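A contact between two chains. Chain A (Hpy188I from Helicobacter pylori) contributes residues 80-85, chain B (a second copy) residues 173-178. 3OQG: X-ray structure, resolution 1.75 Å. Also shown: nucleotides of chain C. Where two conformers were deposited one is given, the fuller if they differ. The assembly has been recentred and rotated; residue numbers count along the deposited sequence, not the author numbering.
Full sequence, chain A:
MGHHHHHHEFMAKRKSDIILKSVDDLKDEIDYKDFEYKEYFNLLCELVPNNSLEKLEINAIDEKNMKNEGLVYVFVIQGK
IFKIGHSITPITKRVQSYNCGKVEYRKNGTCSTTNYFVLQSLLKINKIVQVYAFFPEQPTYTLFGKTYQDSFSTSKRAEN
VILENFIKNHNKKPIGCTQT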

ATOM      1  N   LYS A  80     -10.677  24.403  -2.849  1.00 19.81           N
ATOM      2  CA  LYS A  80     -11.040  23.277  -3.720  1.00 20.50           C
ATOM      3  C   LYS A  80     -10.490  21.955  -3.169  1.00 19.52           C
ATOM      4  O   LYS A  80      -9.360  21.907  -2.710  1.00 18.51           O
ATOM      5  N   ILE A  81     -11.306  20.901  -3.215  1.00 20.14           N
ATOM      6  CA  ILE A  81     -10.854  19.573  -2.803  1.00 19.99           C
ATOM      7  C   ILE A  81      -9.969  18.979  -3.890  1.00 19.67           C
ATOM      8  O   ILE A  81     -10.429  18.687  -4.995  1.00 21.08           O
ATOM      9  N   PHE A  82      -8.692  18.808  -3.568  1.00 18.96           N
ATOM     10  CA  PHE A  82      -7.720  18.249  -4.500  1.00 19.42           C
ATOM     11  C   PHE A  82      -7.701  16.725  -4.379  1.00 19.82           C
ATOM     12  O   PHE A  82      -7.625  16.033  -5.371  1.00 21.43           O
ATOM     13  N   LYS A  83      -7.731  16.225  -3.153  1.00 20.24           N
ATOM     14  CA  LYS A  83      -7.796  14.794  -2.917  1.00 20.59           C
ATOM     15  C   LYS A  83      -8.347  14.410  -1.554  1.00 19.60           C
ATOM     16  O   LYS A  83      -8.362  15.207  -0.631  1.00 18.81           O
ATOM     17  N   ILE A  84      -8.804  13.160  -1.480  1.00 19.72           N
ATOM     18  CA  ILE A  84      -9.205  12.500  -0.253  1.00 19.93           C
ATOM     19  C   ILE A  84      -8.349  11.254  -0.188  1.00 19.99           C
ATOM     20  O   ILE A  84      -8.223  10.545  -1.183  1.00 20.89           O
ATOM     21  N   GLY A  85      -7.710  11.029   0.959  1.00 19.02           N
ATOM     22  CA  GLY A  85      -6.877   9.849   1.176  1.00 19.06           C
ATOM     23  C   GLY A  85      -6.972   9.318   2.585  1.00 18.88           C
ATOM     24  O   GLY A  85      -7.729   9.826   3.401  1.00 18.29           O
TER
ATOM     25  N   LYS B 173     -15.041  12.126  -8.799  0.50 32.45           N
ATOM     26  CA  LYS B 173     -14.011  12.004  -7.764  0.50 30.56           C
ATOM     27  C   LYS B 173     -13.100  13.221  -7.835  0.50 28.68           C
ATOM     28  O   LYS B 173     -12.991  13.854  -8.884  0.50 28.34           O
ATOM     29  N   PRO B 174     -12.418  13.549  -6.724  1.00 27.01           N
ATOM     30  CA  PRO B 174     -11.451  14.647  -6.817  1.00 25.54           C
ATOM     31  C   PRO B 174     -10.375  14.349  -7.850  1.00 25.12           C
ATOM     32  O   PRO B 174      -9.999  13.177  -8.049  1.00 24.85           O
ATOM     33  N   ILE B 175      -9.909  15.408  -8.508  1.00 24.63           N
ATOM     34  CA  ILE B 175      -8.900  15.323  -9.557  1.00 25.30           C
ATOM     35  C   ILE B 175      -7.647  14.567  -9.094  1.00 25.81           C
ATOM     36  O   ILE B 175      -7.049  13.838  -9.879  1.00 25.73           O
ATOM     37  N   GLY B 176      -7.310  14.697  -7.815  1.00 25.92           N
ATOM     38  CA  GLY B 176      -6.155  14.001  -7.238  1.00 26.27           C
ATOM     39  C   GLY B 176      -6.346  12.528  -6.929  1.00 27.16           C
ATOM     40  O   GLY B 176      -5.390  11.872  -6.510  1.00 27.86           O
ATOM     41  N   CYS B 177      -7.553  11.999  -7.141  1.00 28.23           N
ATOM     42  CA  CYS B 177      -7.911  10.591  -6.903  1.00 28.97           C
ATOM     43  C   CYS B 177      -8.152   9.832  -8.206  1.00 31.01           C
ATOM     44  O   CYS B 177      -8.730  10.382  -9.140  1.00 31.62           O
ATOM     45  N   THR B 178      -7.733   8.562  -8.247  1.00 32.46           N
ATOM     46  CA  THR B 178      -8.041   7.633  -9.354  1.00 33.99           C
ATOM     47  C   THR B 178      -8.716   6.351  -8.835  1.00 35.25           C
ATOM     48  O   THR B 178      -9.776   5.975  -9.339  1.00 35.53           O
TER

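The most unusual feature of this contact is a backbone amide hydrogen-bonded to a cysteine sulfur. A:Ile84 N donates to B:Cys177 SG at 3.6 Å, with a nearly straight angle of 174° at the hydrogen. The length is normal for sulfur, which is larger and softer than oxygen. B:Cys177 has chi1 at -67° (m), and its CA-to-CB bond runs sideways to the strand. The sulfur also lies 3.4 Å from A:Ile84 O, and A:Lys83 CB is 4.2 Å from the same SG atom.

Chain A supplies a strand. Chain B supplies a type I turn from B:Pro174 to B:Cys177, closed by B:Cys177 N donating to B:Pro174 O at 2.9 Å. The turn meets the strand near A:Lys83 and B:Gly176, whose CA atoms are 4.7 Å apart. One backbone hydrogen bond joins the two chains here. B:Gly176 N donates to A:Phe82 O at 2.8 Å, with a bent angle of 134°.

B:Gly176 has no side chain, and the coordinates show why none would fit. An ideal CB would sit 2.4 Å from A:Phe82 O and 2.9 Å from A:Lys83 CB, and both are clashes. Without it, the glycine CA can lie over one face of the A:Phe82 ring. The distance from B:Gly176 CA to the centroid of the A:Phe82 ring is 4.3 Å, 14° off the ring normal, a CH-pi contact.

The A:Phe82 CA-to-CB bond points away from the turn, but the end of the side chain comes nearer. Its chi1 is 166° (t) and its chi2 is 80°. A:Phe82 CD1 also meets B:Ile175 CG2 at 4.1 Å. B:Ile175 is t at both chi angles, and the end of its side chain leads away from the strand.

B:Pro174 is the side chain that points toward the strand. Its ring is C-gamma exo. B:Pro174 CG touches A:Ile81 CG2 at 3.8 Å and A:Ile84 CD1 at 4.0 Å. Both isoleucines are m at chi1 and t at chi2, and both start sideways. Both isoleucines of the strand pack against the proline ring. B:Pro174 CB also packs 3.5 Å from A:Phe82 O.

A:Lys83 CB lies 4.0 Å from B:Gly176 CA, but the rest of the side chain leads away to the DNA. Its chi1 of 92° is between wells; the remaining angles are t, m and t. A:Lys83 NZ donates to OP2 of DG6 at 2.7 Å. It also donates to water 1, with 2.9 Å between A:Lys83 NZ and the water oxygen. That oxygen is 2.5 Å from B:Gly176 O, so the water links the two protein chains.

The DNA backbone meets one end of each stretch. B:Thr178 N donates to OP1 of DT5 at 2.9 Å. A:Gly85 CA approaches OP1 of DG6 at 3.2 Å, and an ideal CB there would clash with that oxygen. Such phosphate contacts suit a DNA-binding protein.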

ATOM      1  CB  LYS A  80     -10.493  23.498  -5.144  1.00 20.25           C
ATOM      2  CG  LYS A  80     -11.152  24.636  -5.918  1.00 22.38           C
ATOM      3  CD  LYS A  80     -12.616  24.383  -6.145  1.00 24.45           C
ATOM      4  CE  LYS A  80     -13.215  25.318  -7.181  1.00 26.31           C
ATOM      5  NZ  LYS A  80     -14.699  25.111  -7.320  1.00 26.11           N
ATOM      6  CB  ILE A  81     -12.038  18.643  -2.493  1.00 21.10           C
ATOM      7  CG1 ILE A  81     -12.780  19.180  -1.275  1.00 21.00           C
ATOM      8  CG2 ILE A  81     -11.551  17.191  -2.239  1.00 20.14           C
ATOM      9  CD1 ILE A  81     -14.057  18.429  -0.940  1.00 22.81           C
ATOM     10  CB  PHE A  82      -6.329  18.821  -4.211  1.00 18.88           C
ATOM     11  CG  PHE A  82      -5.218  18.075  -4.868  1.00 19.04           C
ATOM     12  CD1 PHE A  82      -4.919  18.278  -6.207  1.00 22.04           C
ATOM     13  CD2 PHE A  82      -4.482  17.134  -4.153  1.00 20.08           C
ATOM     14  CE1 PHE A  82      -3.877  17.545  -6.836  1.00 22.95           C
ATOM     15  CE2 PHE A  82      -3.424  16.430  -4.766  1.00 20.21           C
ATOM     16  CZ  PHE A  82      -3.121  16.647  -6.098  1.00 21.54           C
ATOM     17  CB  LYS A  83      -6.443  14.117  -3.214  1.00 21.55           C
ATOM     18  CG  LYS A  83      -5.485  13.960  -2.097  1.00 22.92           C
ATOM     19  CD  LYS A  83      -4.367  12.929  -2.469  1.00 23.26           C
ATOM     20  CE  LYS A  83      -4.712  11.448  -2.233  1.00 24.16           C
ATOM     21  NZ  LYS A  83      -3.535  10.531  -2.503  1.00 22.04           N
ATOM     22  CB  ILE A  84     -10.692  12.125  -0.231  1.00 21.22           C
ATOM     23  CG1 ILE A  84     -11.569  13.376  -0.392  1.00 21.86           C
ATOM     24  CG2 ILE A  84     -11.035  11.358   1.064  1.00 21.10           C
ATOM     25  CD1 ILE A  84     -13.007  13.084  -0.793  1.00 25.11           C
TER
ATOM     26  CB  LYS B 173     -13.139  10.762  -7.982  0.50 30.44           C
ATOM     27  CG  LYS B 173     -13.859   9.423  -7.865  0.50 31.96           C
ATOM     28  CD  LYS B 173     -12.885   8.282  -7.573  0.50 33.36           C
ATOM     29  CE  LYS B 173     -11.804   8.114  -8.650  0.50 33.34           C
ATOM     30  NZ  LYS B 173     -12.217   7.196  -9.759  0.50 34.68           N
ATOM     31  CB  PRO B 174     -10.859  14.730  -5.400  1.00 24.09           C
ATOM     32  CG  PRO B 174     -11.878  14.137  -4.535  1.00 25.36           C
ATOM     33  CD  PRO B 174     -12.494  13.015  -5.359  1.00 27.03           C
ATOM     34  CB  ILE B 175      -8.550  16.727 -10.079  1.00 25.62           C
ATOM     35  CG1 ILE B 175      -7.752  16.651 -11.376  1.00 27.06           C
ATOM     36  CG2 ILE B 175      -7.856  17.563  -8.985  1.00 24.71           C
ATOM     37  CD1 ILE B 175      -7.799  17.933 -12.169  1.00 29.44           C
ATOM     38  CB  CYS B 177      -9.208  10.496  -6.091  1.00 29.21           C
ATOM     39  SG  CYS B 177      -9.128  11.094  -4.396  1.00 27.52           S
ATOM     40  CB  THR B 178      -6.783   7.281 -10.177  1.00 33.77           C
ATOM     41  OG1 THR B 178      -6.171   8.487 -10.639  1.00 33.81           O
ATOM     42  CG2 THR B 178      -7.115   6.389 -11.372  1.00 34.33           C
TER
ATOM     43  P    DG C   6      -3.606   7.197  -0.674  0.50 18.52           P
ATOM     44  OP1  DG C   6      -4.772   7.679   0.094  0.50 17.72           O
ATOM     45  OP2  DG C   6      -2.759   8.160  -1.426  0.50 17.08           O
ATOM     46  O5'  DG C   6      -2.685   6.342   0.302  0.50 16.17           O
ATOM     47  C5'  DG C   6      -3.094   5.029   0.674  0.50 17.47           C
ATOM     48  C4'  DG C   6      -1.924   4.235   1.201  0.50 15.73           C
ATOM     49  O4'  DG C   6      -0.933   4.022   0.166  0.50 14.52           O
ATOM     50  C3'  DG C   6      -1.185   4.891   2.369  0.50 16.07           C
ATOM     51  O3'  DG C   6      -1.031   3.934   3.414  0.50 16.42           O
ATOM     52  C2'  DG C   6       0.166   5.254   1.783  0.50 14.88           C
ATOM     53  C1'  DG C   6       0.335   4.135   0.781  0.50 12.83           C
ATOM     54  N9   DG C   6       1.347   4.365  -0.246  0.50 11.00           N
ATOM     55  C8   DG C   6       1.392   5.362  -1.193  0.50 11.91           C
ATOM     56  N7   DG C   6       2.476   5.326  -1.923  0.50 11.97           N
ATOM     57  C5   DG C   6       3.179   4.226  -1.442  0.50 10.26           C
ATOM     58  C6   DG C   6       4.441   3.692  -1.827  0.50 11.00           C
ATOM     59  O6   DG C   6       5.225   4.105  -2.697  0.50 11.99           O
ATOM     60  N1   DG C   6       4.770   2.566  -1.068  0.50 11.29           N
ATOM     61  C2   DG C   6       3.995   2.037  -0.066  0.50 10.90           C
ATOM     62  N2   DG C   6       4.485   0.959   0.571  0.50 12.42           N
ATOM     63  N3   DG C   6       2.826   2.525   0.299  0.50  9.43           N
ATOM     64  C4   DG C   6       2.487   3.613  -0.421  0.50 10.02           C
ATOM     65  P    DT C   5      -4.466   6.678  -6.891  0.50 17.39           P
ATOM     66  OP1  DT C   5      -5.826   7.144  -6.547  0.50 15.30           O
ATOM     67  OP2  DT C   5      -3.418   7.658  -7.260  0.50 17.91           O
ATOM     68  O5'  DT C   5      -3.937   5.841  -5.653  0.50 16.97           O
ATOM     69  C5'  DT C   5      -4.815   5.020  -4.900  0.50 16.51           C
ATOM     70  C4'  DT C   5      -4.145   4.643  -3.603  0.50 18.50           C
ATOM     71  O4'  DT C   5      -3.086   3.708  -3.889  0.50 18.85           O
ATOM     72  C3'  DT C   5      -3.498   5.846  -2.918  0.50 18.41           C
ATOM     73  O3'  DT C   5      -4.186   6.116  -1.699  0.50 18.65           O
ATOM     74  C2'  DT C   5      -2.033   5.462  -2.737  0.50 17.97           C
ATOM     75  C1'  DT C   5      -1.977   3.970  -3.056  0.50 17.60           C
ATOM     76  N1   DT C   5      -0.769   3.537  -3.786  0.50 16.67           N
ATOM     77  C2   DT C   5       0.039   2.580  -3.211  0.50 16.23           C
ATOM     78  O2   DT C   5      -0.171   2.096  -2.111  0.50 17.12           O
ATOM     79  N3   DT C   5       1.112   2.209  -3.977  0.50 14.87           N
ATOM     80  C4   DT C   5       1.457   2.693  -5.225  0.50 14.72           C
ATOM     81  O4   DT C   5       2.454   2.256  -5.799  0.50 14.96           O
ATOM     82  C5   DT C   5       0.576   3.703  -5.760  0.50 15.69           C
ATOM     83  C7   DT C   5       0.874   4.284  -7.106  0.50 16.63           C
ATOM     84  C6   DT C   5      -0.477   4.072  -5.021  0.50 15.53           C
ATOM     85  P    DC C   4      -1.544   5.569 -12.907  0.50 17.39           P
ATOM     86  OP1  DC C   4      -2.281   6.805 -13.282  0.50 16.30           O
ATOM     87  OP2  DC C   4      -0.072   5.608 -12.747  0.50 18.19           O
ATOM     88  O5'  DC C   4      -2.184   5.001 -11.568  0.50 16.22           O
ATOM     89  C5'  DC C   4      -3.574   4.694 -11.509  0.50 18.42           C
ATOM     90  C4'  DC C   4      -4.002   4.407 -10.088  0.50 18.87           C
ATOM     91  O4'  DC C   4      -3.410   3.162  -9.630  0.50 18.15           O
ATOM     92  C3'  DC C   4      -3.598   5.464  -9.060  0.50 17.97           C
ATOM     93  O3'  DC C   4      -4.614   5.580  -8.062  0.50 18.51           O
ATOM     94  C2'  DC C   4      -2.329   4.886  -8.457  0.50 17.81           C
ATOM     95  C1'  DC C   4      -2.643   3.394  -8.450  0.50 18.15           C
ATOM     96  N1   DC C   4      -1.442   2.535  -8.509  0.50 15.83           N
ATOM     97  C2   DC C   4      -1.158   1.681  -7.436  0.50 15.47           C
ATOM     98  O2   DC C   4      -1.939   1.633  -6.474  0.50 16.18           O
ATOM     99  N3   DC C   4      -0.036   0.924  -7.475  0.50 15.35           N
ATOM    100  C4   DC C   4       0.781   0.991  -8.526  0.50 15.39           C
ATOM    101  N4   DC C   4       1.889   0.232  -8.508  0.50 15.40           N
ATOM    102  C5   DC C   4       0.507   1.836  -9.639  0.50 14.97           C
ATOM    103  C6   DC C   4      -0.606   2.582  -9.589  0.50 16.69           C
HETATM  104  O   HOH W   1      -3.672  10.449  -5.371  1.00 31.29           O